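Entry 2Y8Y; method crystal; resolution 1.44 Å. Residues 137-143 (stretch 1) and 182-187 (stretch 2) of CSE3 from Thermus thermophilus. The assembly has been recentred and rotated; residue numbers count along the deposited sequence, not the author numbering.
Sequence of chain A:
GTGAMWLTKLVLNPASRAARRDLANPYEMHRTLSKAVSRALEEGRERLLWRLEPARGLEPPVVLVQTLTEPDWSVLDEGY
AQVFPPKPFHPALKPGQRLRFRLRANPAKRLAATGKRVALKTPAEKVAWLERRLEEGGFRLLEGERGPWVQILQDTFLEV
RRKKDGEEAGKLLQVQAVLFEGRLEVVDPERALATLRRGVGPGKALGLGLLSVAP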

# COMPACT_ATOMS: atom_id res chain seq x y z
N GLY A 137 -8.85 0.76 -12.44
CA GLY A 137 -8.16 1.91 -11.87
C GLY A 137 -7.30 2.73 -12.82
O GLY A 137 -6.55 3.58 -12.34
N GLY A 138 -7.39 2.48 -14.12
CA GLY A 138 -6.69 3.33 -15.08
C GLY A 138 -5.31 2.87 -15.50
O GLY A 138 -4.59 3.62 -16.17
N PHE A 139 -4.92 1.67 -15.10
CA PHE A 139 -3.65 1.06 -15.49
C PHE A 139 -3.92 -0.22 -16.27
O PHE A 139 -5.06 -0.64 -16.44
N ARG A 140 -2.86 -0.88 -16.72
CA ARG A 140 -2.99 -2.23 -17.29
C ARG A 140 -1.66 -2.94 -17.13
O ARG A 140 -0.62 -2.36 -17.41
N LEU A 141 -1.67 -4.20 -16.70
CA LEU A 141 -0.41 -4.95 -16.69
C LEU A 141 0.20 -5.03 -18.09
O LEU A 141 -0.52 -5.14 -19.09
N LEU A 142 1.52 -5.01 -18.17
CA LEU A 142 2.20 -5.26 -19.44
C LEU A 142 2.22 -6.77 -19.67
O LEU A 142 2.16 -7.54 -18.73
N GLU A 143 2.31 -7.19 -20.93
CA GLU A 143 2.37 -8.62 -21.20
C GLU A 143 3.68 -9.09 -21.82
O GLU A 143 4.54 -8.28 -22.18
N GLY A 182 5.73 -6.07 -10.67
CA GLY A 182 5.69 -6.27 -12.11
C GLY A 182 5.84 -4.97 -12.87
O GLY A 182 6.42 -4.01 -12.38
N ARG A 183 5.33 -4.99 -14.10
CA ARG A 183 5.38 -3.80 -14.95
C ARG A 183 3.98 -3.54 -15.49
O ARG A 183 3.24 -4.46 -15.86
N LEU A 184 3.62 -2.28 -15.52
CA LEU A 184 2.31 -1.87 -16.00
C LEU A 184 2.41 -0.66 -16.90
O LEU A 184 3.48 -0.07 -17.07
N GLU A 185 1.29 -0.29 -17.51
CA GLU A 185 1.21 0.96 -18.25
C GLU A 185 0.04 1.79 -17.76
O GLU A 185 -0.97 1.26 -17.28
N VAL A 186 0.17 3.11 -17.91
CA VAL A 186 -0.90 4.05 -17.63
C VAL A 186 -1.86 4.05 -18.81
O VAL A 186 -1.45 4.19 -19.97
N VAL A 187 -3.15 3.88 -18.53
CA VAL A 187 -4.16 3.90 -19.58
C VAL A 187 -4.93 5.21 -19.54
O VAL A 187 -5.04 5.92 -20.54

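Two antiparallel strands meet here, and the packing can be read residue by residue along the first. Gly-137, just past the end of a helix, stays out of reach. Gly-138 has backbone angles at which a CB would be jammed against the preceding carbonyl oxygen, so the turn itself calls for glycine; its O accepts a hydrogen bond from Val-187 N at 2.8 Å.

Phe-139 begins the strand pairing, opposite Val-186 in a non-hydrogen-bonded pair with both side chains on the same face. With chi1 m, the ring lies among aliphatic groups: its CD1 is 3.6 Å from CD1 of Leu-184 (p, p), and its CE1 is 4.0 Å from CG2 of Val-186 (t).

Arg-140 turns to the other face, which it shares with its hydrogen-bonded partner Glu-185. Their backbones bond in both directions, Arg-140 N to Glu-185 O at 2.9 Å and Glu-185 N to Arg-140 O at 2.8 Å. Above this ladder the arginine (t, t, m) reaches Glu-185 (p, t) in a salt bridge, NH1 to OE2 at 3.3 Å, whose hydrogen bond is weak. One face of the guanidinium is covered by CG2 of Val-187, whose CA-to-CB bond points toward the first stretch.

Leu-141 (m, t) starts away from the partner strand, yet its CD2 comes back to 3.7 Å from Arg-183 O. A water donates to Leu-141 O at 2.6 Å and to Glu-185 OE2 at 3.0 Å, giving the carboxylate a second partner.

Leu-142 (m, t) leaves sideways and has the largest covered area of the set. Its N donates to Arg-183 O at 2.9 Å, nearly straight, while its CD1 sits over one face of the Arg-183 guanidinium, 3.2 Å from NH1. Its CD2 lies 3.8 Å from Glu-185 CB. Glu-143 points away and makes no contact with the second stretch.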

# COMPACT_ATOMS: atom_id res chain seq x y z
CB PHE A 139 -2.86 0.68 -14.24
CG PHE A 139 -2.36 1.86 -13.40
CD1 PHE A 139 -1.27 2.61 -13.81
CD2 PHE A 139 -2.94 2.15 -12.17
CE1 PHE A 139 -0.78 3.64 -13.03
CE2 PHE A 139 -2.45 3.18 -11.37
CZ PHE A 139 -1.37 3.91 -11.81
CB ARG A 140 -3.39 -2.17 -18.78
CG ARG A 140 -3.79 -3.53 -19.38
CD ARG A 140 -4.25 -3.41 -20.83
NE ARG A 140 -5.31 -2.41 -21.02
CZ ARG A 140 -5.20 -1.37 -21.84
NH1 ARG A 140 -4.09 -1.20 -22.54
NH2 ARG A 140 -6.20 -0.50 -21.95
CB LEU A 141 -0.63 -6.37 -16.19
CG LEU A 141 -0.72 -6.64 -14.71
CD1 LEU A 141 -0.83 -8.15 -14.49
CD2 LEU A 141 0.49 -6.06 -14.00
CB LEU A 142 3.63 -4.74 -19.41
CG LEU A 142 3.80 -3.22 -19.36
CD1 LEU A 142 5.24 -2.83 -19.66
CD2 LEU A 142 2.87 -2.56 -20.35
CB GLU A 143 1.17 -9.07 -22.04
CG GLU A 143 -0.06 -9.40 -21.21
CD GLU A 143 -1.24 -9.87 -22.04
OE1 GLU A 143 -1.04 -10.16 -23.24
OE2 GLU A 143 -2.36 -9.96 -21.49
CB ARG A 183 6.38 -3.99 -16.09
CG ARG A 183 7.82 -4.09 -15.63
CD ARG A 183 8.77 -4.26 -16.81
NE ARG A 183 8.86 -3.07 -17.66
CZ ARG A 183 8.58 -3.06 -18.96
NH1 ARG A 183 8.19 -4.18 -19.57
NH2 ARG A 183 8.69 -1.94 -19.66
CB LEU A 184 1.35 -1.63 -14.83
CG LEU A 184 1.75 -0.60 -13.76
CD1 LEU A 184 1.76 0.81 -14.32
CD2 LEU A 184 0.81 -0.68 -12.57
CB GLU A 185 1.13 0.73 -19.76
CG GLU A 185 -0.09 -0.05 -20.21
CD GLU A 185 -0.20 -0.12 -21.72
OE1 GLU A 185 0.30 0.80 -22.40
OE2 GLU A 185 -0.80 -1.09 -22.23
CB VAL A 186 -0.33 5.46 -17.46
CG1 VAL A 186 -1.45 6.49 -17.26
CG2 VAL A 186 0.64 5.47 -16.31
CB VAL A 187 -5.10 2.68 -19.43
CG1 VAL A 187 -6.23 2.73 -20.46
CG2 VAL A 187 -4.31 1.41 -19.60
O HOH W 1 -0.59 -3.98 -21.47